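Probable enoyl-CoA hydratase/isomerase (Pseudomonas aeruginosa, PDB 7BOR) binds coenzyme A and, as a member of the crotonase family, probably acts as an enoyl-CoA isomerase that shifts a double bond in acyl-CoA thioesters. Local coordinates at residues 148-151 and 152-156; 140-143 and 144-148; 104-107 and 108-111; 220-223 and 224-227. All coordinates share one frame; numbering follows the deposited sequence.

All four contacts are local, within or at the start of a helix, but they differ in depth. Interaction 3 is wholly buried near the middle of the chain and is the one that touches coenzyme A, with two glycines at a helix start and larger apolar residues packed beyond it. Interactions 1, 2 and 4 are partly buried and lie farther out, mixing apolar inner sides with charged or long outer ones. Interactions 1 and 2 sit on consecutive helices, share L148 and pack through A153 against L144 and P145. Interaction 2 reaches interaction 3 by apolar packing of S140 on T109, whereas its meeting with interaction 4 is also polar, a probable hydrogen bond between S141 OG and E225 OE2.

Interaction 1 of 4, residues 148-151 and 152-156; sequences LGHA and KAAEL
L148 reaches forward over the first turn of helix 150-157 to meet K152 and L156. Its CB lies 4.0 Å from K152 CB, so the chain begins against the aliphatic root of the lysine. CG, anti to the carbonyl carbon (chi1 -51°), carries the branch onward, and at the tip CD1 of L148 stands 3.9 Å from CD1 of L156, the two leucines crossing at about a right angle. A branched apolar residue suits this place because W171 of helix 165-171 touches both leucines, while the same indole takes the K152 amino end in a cation-pi interaction. Between helices 140-148 and 150-157 the chain turns at G149, the N-cap of the second. Its phi is positive (79°), and at these backbone angles a CB would be jammed against the L148 carbonyl O, which by itself calls for glycine. G149 O accepts the A153 N-H at 3.1 Å in a nearly straight bond; then A154 N bonds to H150 O and E155 N to A151 O (3.0 Å). On the outer side, H150 swings its ring so that A154 CB sits over one face in a CH-pi contact, 4.3 Å from the H150 ring centroid and offset toward the rim.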
loop_
_atom_site.group_PDB
_atom_site.type_symbol
_atom_site.label_atom_id
_atom_site.label_comp_id
_atom_site.label_asym_id
_atom_site.label_seq_id
_atom_site.Cartn_x
_atom_site.Cartn_y
_atom_site.Cartn_z
ATOM N N LEU A 148 6.560 8.383 -13.716
ATOM C CA LEU A 148 6.251 9.778 -13.859
ATOM C C LEU A 148 7.390 10.652 -14.370
ATOM O O LEU A 148 7.151 11.837 -14.612
ATOM C CB LEU A 148 5.805 10.318 -12.500
ATOM C CG LEU A 148 4.722 9.590 -11.735
ATOM C CD1 LEU A 148 4.562 10.219 -10.353
ATOM C CD2 LEU A 148 3.430 9.718 -12.485
ATOM N N GLY A 149 8.600 10.136 -14.510
ATOM C CA GLY A 149 9.777 10.972 -14.686
ATOM C C GLY A 149 10.286 11.577 -13.381
ATOM O O GLY A 149 9.579 11.677 -12.372
ATOM N N HIS A 150 11.535 12.032 -13.406
ATOM C CA HIS A 150 12.146 12.466 -12.155
ATOM C C HIS A 150 11.405 13.625 -11.490
ATOM O O HIS A 150 11.113 13.569 -10.291
ATOM C CB HIS A 150 13.589 12.896 -12.325
ATOM C CG HIS A 150 14.204 13.303 -11.017
ATOM N ND1 HIS A 150 14.467 12.391 -10.020
ATOM C CD2 HIS A 150 14.511 14.523 -10.501
ATOM C CE1 HIS A 150 14.965 13.019 -8.971
ATOM N NE2 HIS A 150 15.023 14.310 -9.242
ATOM N N ALA A 151 11.185 14.730 -12.218
ATOM C CA ALA A 151 10.713 15.953 -11.567
ATOM C C ALA A 151 9.357 15.743 -10.927
ATOM O O ALA A 151 9.106 16.162 -9.797
ATOM C CB ALA A 151 10.625 17.086 -12.564
ATOM N N LYS A 152 8.460 15.088 -11.635
ATOM C CA LYS A 152 7.140 14.854 -11.055
ATOM C C LYS A 152 7.220 13.925 -9.846
ATOM O O LYS A 152 6.506 14.146 -8.855
ATOM C CB LYS A 152 6.234 14.281 -12.130
ATOM C CG LYS A 152 4.810 14.285 -11.779
ATOM C CD LYS A 152 4.265 15.685 -11.881
ATOM C CE LYS A 152 2.747 15.588 -12.070
ATOM N NZ LYS A 152 2.380 14.455 -13.007
ATOM N N ALA A 153 8.057 12.867 -9.920
ATOM C CA ALA A 153 8.256 11.973 -8.771
ATOM C C ALA A 153 8.873 12.741 -7.599
ATOM O O ALA A 153 8.540 12.510 -6.432
ATOM C CB ALA A 153 9.131 10.774 -9.171
ATOM N N ALA A 154 9.727 13.699 -7.913
ATOM C CA ALA A 154 10.452 14.445 -6.902
ATOM C C ALA A 154 9.521 15.340 -6.099
ATOM O O ALA A 154 9.674 15.491 -4.875
ATOM C CB ALA A 154 11.547 15.282 -7.576
ATOM N N GLU A 155 8.603 16.011 -6.793
ATOM C CA GLU A 155 7.516 16.690 -6.113
ATOM C C GLU A 155 6.846 15.779 -5.082
ATOM O O GLU A 155 6.594 16.200 -3.948
ATOM C CB GLU A 155 6.493 17.149 -7.141
ATOM C CG GLU A 155 5.470 18.066 -6.564
ATOM C CD GLU A 155 4.539 18.636 -7.609
ATOM O OE1 GLU A 155 4.595 18.270 -8.823
ATOM O OE2 GLU A 155 3.734 19.473 -7.178
ATOM N N LEU A 156 6.599 14.514 -5.423
ATOM C CA LEU A 156 5.962 13.651 -4.427
ATOM C C LEU A 156 6.931 13.143 -3.345
ATOM O O LEU A 156 6.561 13.075 -2.162
ATOM C CB LEU A 156 5.273 12.483 -5.119
ATOM C CG LEU A 156 4.309 12.807 -6.266
ATOM C CD1 LEU A 156 3.575 11.576 -6.805
ATOM C CD2 LEU A 156 3.309 13.920 -5.776
#

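Interaction 2 of 4, residues 140-143 and 144-148; sequences SSLI and LPRML
R146 NH2 meets the isobutyl end of L142, one turn back, at 3.4 Å from L142 CG and 3.5 Å from L142 CD2, the two chains approaching at a slant. The arginine gets there by running extended from the backbone and then bending at chi3 (73°), which folds its end back along the helix over L142, with NH1 toward I143 CG1. An arginine suits this exposed position, since its guanidinium end can lie against apolar chains with its charge still reaching water; F214 of helix 200-233 touches it as well. The apolar pair is I143 and M147. They run side by side in the same direction, and M147 CE meets I143 CG2 at 3.7 Å after a bend at chi3 of the methionine, whose unbranched thioether can be steered to the isoleucine methyl. Separately, S140 CB and L144 CD1 make a looser van der Waals touch, 4.2 Å apart.

Backbone bonding shows that this helix, 140-148, is kinked. P145 has no N-H to give, and its ring takes the space a donor would use: CD and CG of P145 each lie 3.3 Å from S141 O. Next to the break, R146 N to L142 O is only a weak bond at 3.4 Å, whereas M147 N to I143 O, at 3.0 Å, is regular again. L144 N reaches S140 O from above the carbonyl plane. Among the side-chain polar groups, S140 OG is hydrogen-bonded to the carbonyl O of E137; serine is small enough for this buried site, where L157 also touches it.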
loop_
_atom_site.group_PDB
_atom_site.type_symbol
_atom_site.label_atom_id
_atom_site.label_comp_id
_atom_site.label_asym_id
_atom_site.label_seq_id
_atom_site.Cartn_x
_atom_site.Cartn_y
_atom_site.Cartn_z
ATOM N N SER A 140 9.234 2.822 -4.074
ATOM C CA SER A 140 8.732 4.040 -4.685
ATOM C C SER A 140 9.845 4.875 -5.279
ATOM O O SER A 140 9.582 5.648 -6.194
ATOM C CB SER A 140 7.983 4.845 -3.646
ATOM O OG SER A 140 8.808 5.219 -2.551
ATOM N N SER A 141 11.090 4.746 -4.769
ATOM C CA SER A 141 12.212 5.478 -5.357
ATOM C C SER A 141 12.563 4.942 -6.726
ATOM O O SER A 141 13.175 5.644 -7.531
ATOM C CB SER A 141 13.462 5.398 -4.457
ATOM O OG SER A 141 13.933 4.077 -4.368
ATOM N N LEU A 142 12.180 3.706 -7.014
ATOM C CA LEU A 142 12.287 3.203 -8.375
ATOM C C LEU A 142 11.002 3.394 -9.191
ATOM O O LEU A 142 11.056 3.827 -10.344
ATOM C CB LEU A 142 12.639 1.721 -8.320
ATOM C CG LEU A 142 12.678 0.979 -9.653
ATOM C CD1 LEU A 142 13.883 1.487 -10.411
ATOM C CD2 LEU A 142 12.671 -0.474 -9.379
ATOM N N ILE A 143 9.869 2.962 -8.643
ATOM C CA ILE A 143 8.623 2.924 -9.414
ATOM C C ILE A 143 8.195 4.323 -9.836
ATOM O O ILE A 143 7.812 4.540 -10.983
ATOM C CB ILE A 143 7.517 2.210 -8.610
ATOM C CG1 ILE A 143 7.898 0.747 -8.416
ATOM C CG2 ILE A 143 6.118 2.322 -9.267
ATOM C CD1 ILE A 143 6.995 0.004 -7.431
ATOM N N LEU A 144 8.269 5.284 -8.945
ATOM C CA LEU A 144 7.674 6.588 -9.284
ATOM C C LEU A 144 8.440 7.376 -10.345
ATOM O O LEU A 144 7.816 7.928 -11.258
ATOM C CB LEU A 144 7.513 7.448 -8.037
ATOM C CG LEU A 144 6.406 6.996 -7.078
ATOM C CD1 LEU A 144 6.363 7.964 -5.897
ATOM C CD2 LEU A 144 5.009 6.889 -7.715
ATOM N N PRO A 145 9.780 7.424 -10.322
ATOM C CA PRO A 145 10.460 8.131 -11.416
ATOM C C PRO A 145 10.285 7.414 -12.742
ATOM O O PRO A 145 10.246 8.072 -13.789
ATOM C CB PRO A 145 11.926 8.212 -10.957
ATOM C CG PRO A 145 11.912 7.975 -9.479
ATOM C CD PRO A 145 10.690 7.074 -9.217
ATOM N N ARG A 146 10.138 6.096 -12.722
ATOM C CA ARG A 146 9.925 5.358 -13.958
ATOM C C ARG A 146 8.565 5.667 -14.566
ATOM O O ARG A 146 8.426 5.756 -15.788
ATOM C CB ARG A 146 10.038 3.870 -13.682
ATOM C CG ARG A 146 10.083 3.019 -14.908
ATOM C CD ARG A 146 10.593 1.644 -14.519
ATOM N NE ARG A 146 9.596 0.888 -13.779
ATOM C CZ ARG A 146 9.877 0.008 -12.832
ATOM N NH1 ARG A 146 8.899 -0.652 -12.230
ATOM N NH2 ARG A 146 11.130 -0.202 -12.466
ATOM N N MET A 147 7.552 5.748 -13.718
ATOM C CA MET A 147 6.192 6.024 -14.151
ATOM C C MET A 147 5.991 7.480 -14.499
ATOM O O MET A 147 5.283 7.792 -15.455
ATOM C CB MET A 147 5.208 5.643 -13.047
ATOM C CG MET A 147 3.784 5.719 -13.471
ATOM S SD MET A 147 2.700 5.444 -12.062
ATOM C CE MET A 147 3.557 4.117 -11.275
ATOM N N LEU A 148 6.560 8.383 -13.716
ATOM C CA LEU A 148 6.251 9.778 -13.859
ATOM C C LEU A 148 7.390 10.652 -14.370
ATOM O O LEU A 148 7.151 11.837 -14.612
ATOM C CB LEU A 148 5.805 10.318 -12.500
ATOM C CG LEU A 148 4.722 9.590 -11.735
ATOM C CD1 LEU A 148 4.562 10.219 -10.353
ATOM C CD2 LEU A 148 3.430 9.718 -12.485
#

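Interaction 3 of 4, residues 104-107 and 108-111; sequences VGIG and TTLL. With COA (coenzyme A), chain C.
The wall of the coenzyme A pocket, where strand 102-104 turns into the short helix 106-109, is the setting of this contact. In crotonases a backbone N-H at the start of this helix helps form the oxyanion hole, and the same is probably true here, where it lies beside the pantetheine arm. V104 lines the pocket: its CG1 is 3.6 Å from C6P of the cofactor, an apolar methyl against an apolar carbon. G105 follows at the N-cap with positive phi (67°), which favours glycine, and a CB here would also clash with C2P of the cofactor, close to the thiol end. At G107 a CB would run into V104 N.

The G105 carbonyl O opens the helix by accepting two N-H groups. T109 N approaches it in the carbonyl plane, while T108 N comes from above that plane and makes a more bent bond. L110 N then bonds to I106 O. T108 OG1 reaches back to A103 O, and T109 OG1, set between its own backbone N and carbonyl carbon (chi1 62°), bonds to E137 OE1 while also lying 3.2 Å from I106 CA. I106 itself packs on V81 and M85 of helix 80-90. G107 O, buried, has no polar partner in the model; the L111 side chain covers it, with L111 CG 3.3 Å from G107 O.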
loop_
_atom_site.group_PDB
_atom_site.type_symbol
_atom_site.label_atom_id
_atom_site.label_comp_id
_atom_site.label_asym_id
_atom_site.label_seq_id
_atom_site.Cartn_x
_atom_site.Cartn_y
_atom_site.Cartn_z
ATOM N N VAL A 104 -1.557 7.495 3.304
ATOM C CA VAL A 104 -0.322 8.206 3.630
ATOM C C VAL A 104 0.829 7.227 3.779
ATOM O O VAL A 104 0.681 6.153 4.370
ATOM C CB VAL A 104 -0.486 9.014 4.911
ATOM C CG1 VAL A 104 0.791 9.845 5.176
ATOM C CG2 VAL A 104 -1.688 9.910 4.762
ATOM N N GLY A 105 1.978 7.608 3.264
ATOM C CA GLY A 105 3.148 6.764 3.478
ATOM C C GLY A 105 2.945 5.462 2.735
ATOM O O GLY A 105 2.673 5.461 1.530
ATOM N N ILE A 106 3.068 4.334 3.441
ATOM C CA ILE A 106 2.797 3.036 2.827
ATOM C C ILE A 106 1.342 2.929 2.384
ATOM O O ILE A 106 0.998 2.026 1.599
ATOM C CB ILE A 106 3.200 1.895 3.803
ATOM C CG1 ILE A 106 3.249 0.542 3.068
ATOM C CG2 ILE A 106 2.277 1.870 5.008
ATOM C CD1 ILE A 106 4.127 -0.524 3.741
ATOM N N GLY A 107 0.482 3.855 2.834
ATOM C CA GLY A 107 -0.892 3.912 2.302
ATOM C C GLY A 107 -0.917 4.209 0.811
ATOM O O GLY A 107 -1.742 3.664 0.064
ATOM N N THR A 108 0.017 5.042 0.352
ATOM C CA THR A 108 0.179 5.295 -1.073
ATOM C C THR A 108 1.114 4.288 -1.709
ATOM O O THR A 108 0.793 3.735 -2.764
ATOM C CB THR A 108 0.689 6.716 -1.292
ATOM O OG1 THR A 108 -0.369 7.623 -0.973
ATOM C CG2 THR A 108 1.155 6.940 -2.738
ATOM N N THR A 109 2.273 3.999 -1.083
ATOM C CA THR A 109 3.217 3.180 -1.817
ATOM C C THR A 109 2.697 1.762 -2.038
ATOM O O THR A 109 3.120 1.107 -2.984
ATOM C CB THR A 109 4.615 3.137 -1.127
ATOM O OG1 THR A 109 4.505 2.560 0.165
ATOM C CG2 THR A 109 5.193 4.517 -1.036
ATOM N N LEU A 110 1.838 1.231 -1.165
ATOM C CA LEU A 110 1.415 -0.143 -1.399
ATOM C C LEU A 110 0.561 -0.234 -2.649
ATOM O O LEU A 110 0.515 -1.289 -3.318
ATOM C CB LEU A 110 0.671 -0.686 -0.204
ATOM C CG LEU A 110 -0.742 -0.189 0.100
ATOM C CD1 LEU A 110 -1.779 -1.045 -0.698
ATOM C CD2 LEU A 110 -0.994 -0.202 1.610
ATOM N N LEU A 111 -0.101 0.876 -2.995
ATOM C CA LEU A 111 -0.886 0.957 -4.222
ATOM C C LEU A 111 -0.023 0.733 -5.449
ATOM O O LEU A 111 -0.532 0.312 -6.496
ATOM C CB LEU A 111 -1.542 2.342 -4.291
ATOM C CG LEU A 111 -2.377 2.829 -3.099
ATOM C CD1 LEU A 111 -2.944 4.205 -3.311
ATOM C CD2 LEU A 111 -3.463 1.796 -2.828
HETATM N N1A COA C . 0.412 6.741 13.821
HETATM C C2A COA C . -0.026 6.820 15.108
HETATM N N3A COA C . -1.180 7.478 15.430
HETATM C C4A COA C . -1.870 8.026 14.416
HETATM C C5A COA C . -1.458 7.957 13.133
HETATM C C6A COA C . -0.282 7.300 12.834
HETATM N N6A COA C . 0.311 7.112 11.503
HETATM N N7A COA C . -2.353 8.609 12.339
HETATM C C8A COA C . -3.337 9.102 13.122
HETATM N N9A COA C . -2.994 8.739 14.353
HETATM C C1B COA C . -3.908 9.083 15.462
HETATM C C2B COA C . -3.716 10.575 16.050
HETATM O O2B COA C . -2.474 10.591 16.860
HETATM C C3B COA C . -4.832 10.694 16.711
HETATM O O3B COA C . -4.774 9.924 17.984
HETATM P P3B COA C . -5.730 10.266 19.251
HETATM O O7A COA C . -7.141 10.595 18.806
HETATM O O8A COA C . -5.109 11.435 19.965
HETATM O O9A COA C . -5.780 9.036 20.109
HETATM C C4B COA C . -5.939 10.001 15.879
HETATM O O4B COA C . -5.162 8.916 15.103
HETATM C C5B COA C . -6.615 10.849 14.972
HETATM O O5B COA C . -5.647 11.256 14.059
HETATM P P1A COA C . -5.619 12.822 13.591
HETATM O O1A COA C . -4.281 13.207 12.993
HETATM O O2A COA C . -5.951 13.793 14.701
HETATM O O3A COA C . -6.830 12.919 12.477
HETATM P P2A COA C . -6.652 14.022 11.263
HETATM O O4A COA C . -7.967 14.046 10.489
HETATM O O5A COA C . -6.285 15.302 11.951
HETATM O O6A COA C . -5.360 13.641 10.289
HETATM C CBP COA C . -4.004 12.317 8.820
HETATM C CCP COA C . -5.457 12.531 9.380
HETATM C CDP COA C . -3.897 10.883 8.191
HETATM C CEP COA C . -3.679 13.381 7.742
HETATM C CAP COA C . -3.097 12.523 10.076
HETATM O OAP COA C . -3.557 11.654 11.065
HETATM C C9P COA C . -1.629 12.184 9.819
HETATM O O9P COA C . -0.906 12.904 9.194
HETATM N N8P COA C . -1.159 10.920 10.424
HETATM C C7P COA C . 0.219 10.451 10.259
HETATM C C6P COA C . 0.561 10.233 8.754
HETATM C C5P COA C . 2.034 9.711 8.733
HETATM O O5P COA C . 2.959 10.421 8.922
HETATM N N4P COA C . 2.236 8.300 8.460
HETATM C C3P COA C . 3.572 7.759 8.480
HETATM C C2P COA C . 4.289 8.069 7.192
HETATM S S1P COA C . 5.904 7.287 7.410
#

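Interaction 4 of 4, residues 220-223 and 224-227; sequences RVIA and EEGD
Four successive backbone bonds of the i to i+4 kind tie 220-223 to 224-227, from E224 N to R220 O at 3.0 Å through to D227 N to A223 O at 3.2 Å; E225 N to V221 O is the straightest (169°) and G226 N to I222 O the most bent (142°). Beside this frame V221 and E225 meet at a slant. E225 CG, anti to its carbonyl carbon (chi1 -64°), lies 3.3 Å from V221 O, and the extended chain carries E225 OE2 to within 3.6 Å of V221 CG1, so the valine methyl packs against one side of the carboxylate end. Such regular turns belong to the long helix 200-233, which here runs against helix 140-148: V221 packs on S141 and L142. The buried E225 carboxylate is satisfied by two donors, the S141 hydroxyl at OE2 and the G139 N-H at OE1, which would probably favour its charged form. Glutamate suits this place because its length lets the carboxylate reach both, at the start of helix 140-148. G226 is also buried, and a CB there would sit tightly against I222 O. Toward solvent, D227 forms a salt bridge through OD2 with R77.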
loop_
_atom_site.group_PDB
_atom_site.type_symbol
_atom_site.label_atom_id
_atom_site.label_comp_id
_atom_site.label_asym_id
_atom_site.label_seq_id
_atom_site.Cartn_x
_atom_site.Cartn_y
_atom_site.Cartn_z
ATOM N N ARG A 220 15.920 -5.530 -5.104
ATOM C CA ARG A 220 17.171 -4.926 -4.645
ATOM C C ARG A 220 16.960 -3.473 -4.210
ATOM O O ARG A 220 17.548 -3.019 -3.216
ATOM C CB ARG A 220 18.225 -5.076 -5.760
ATOM C CG ARG A 220 19.092 -3.845 -6.073
ATOM C CD ARG A 220 19.788 -3.997 -7.437
ATOM N NE ARG A 220 20.192 -2.721 -8.068
ATOM C CZ ARG A 220 19.342 -1.751 -8.412
ATOM N NH1 ARG A 220 18.060 -1.897 -8.140
ATOM N NH2 ARG A 220 19.754 -0.623 -8.999
ATOM N N VAL A 221 16.111 -2.723 -4.915
ATOM C CA VAL A 221 15.822 -1.369 -4.449
ATOM C C VAL A 221 15.148 -1.413 -3.081
ATOM O O VAL A 221 15.486 -0.636 -2.182
ATOM C CB VAL A 221 14.980 -0.594 -5.474
ATOM C CG1 VAL A 221 14.416 0.690 -4.801
ATOM C CG2 VAL A 221 15.828 -0.255 -6.711
ATOM N N ILE A 222 14.153 -2.288 -2.902
ATOM C CA ILE A 222 13.479 -2.338 -1.604
ATOM C C ILE A 222 14.502 -2.632 -0.487
ATOM O O ILE A 222 14.384 -2.121 0.636
ATOM C CB ILE A 222 12.350 -3.387 -1.674
ATOM C CG1 ILE A 222 11.181 -2.865 -2.549
ATOM C CG2 ILE A 222 11.764 -3.727 -0.306
ATOM C CD1 ILE A 222 10.055 -3.876 -2.773
ATOM N N ALA A 223 15.535 -3.432 -0.789
ATOM C CA ALA A 223 16.572 -3.704 0.215
ATOM C C ALA A 223 17.431 -2.472 0.495
ATOM O O ALA A 223 17.688 -2.149 1.659
ATOM C CB ALA A 223 17.444 -4.893 -0.200
ATOM N N GLU A 224 17.885 -1.748 -0.538
ATOM C CA GLU A 224 18.661 -0.537 -0.242
ATOM C C GLU A 224 17.807 0.476 0.529
ATOM O O GLU A 224 18.222 0.971 1.590
ATOM C CB GLU A 224 19.247 0.103 -1.507
ATOM C CG GLU A 224 20.260 1.258 -1.182
ATOM C CD GLU A 224 20.890 1.974 -2.423
ATOM O OE1 GLU A 224 20.556 1.661 -3.593
ATOM O OE2 GLU A 224 21.735 2.881 -2.223
ATOM N N GLU A 225 16.581 0.775 0.030
ATOM C CA GLU A 225 15.712 1.724 0.718
ATOM C C GLU A 225 15.543 1.351 2.185
ATOM O O GLU A 225 15.544 2.215 3.061
ATOM C CB GLU A 225 14.292 1.775 0.097
ATOM C CG GLU A 225 14.165 2.269 -1.314
ATOM C CD GLU A 225 12.730 2.112 -1.806
ATOM O OE1 GLU A 225 11.999 1.299 -1.174
ATOM O OE2 GLU A 225 12.373 2.812 -2.789
ATOM N N GLY A 226 15.373 0.058 2.455
ATOM C CA GLY A 226 15.038 -0.383 3.793
ATOM C C GLY A 226 16.186 -0.200 4.757
ATOM O O GLY A 226 15.963 0.086 5.934
ATOM N N ASP A 227 17.415 -0.343 4.267
ATOM C CA ASP A 227 18.597 -0.107 5.096
ATOM C C ASP A 227 18.722 1.376 5.427
ATOM O O ASP A 227 18.868 1.745 6.600
ATOM C CB ASP A 227 19.865 -0.629 4.389
ATOM C CG ASP A 227 20.004 -2.182 4.446
ATOM O OD1 ASP A 227 19.698 -2.838 5.488
ATOM O OD2 ASP A 227 20.440 -2.756 3.421
#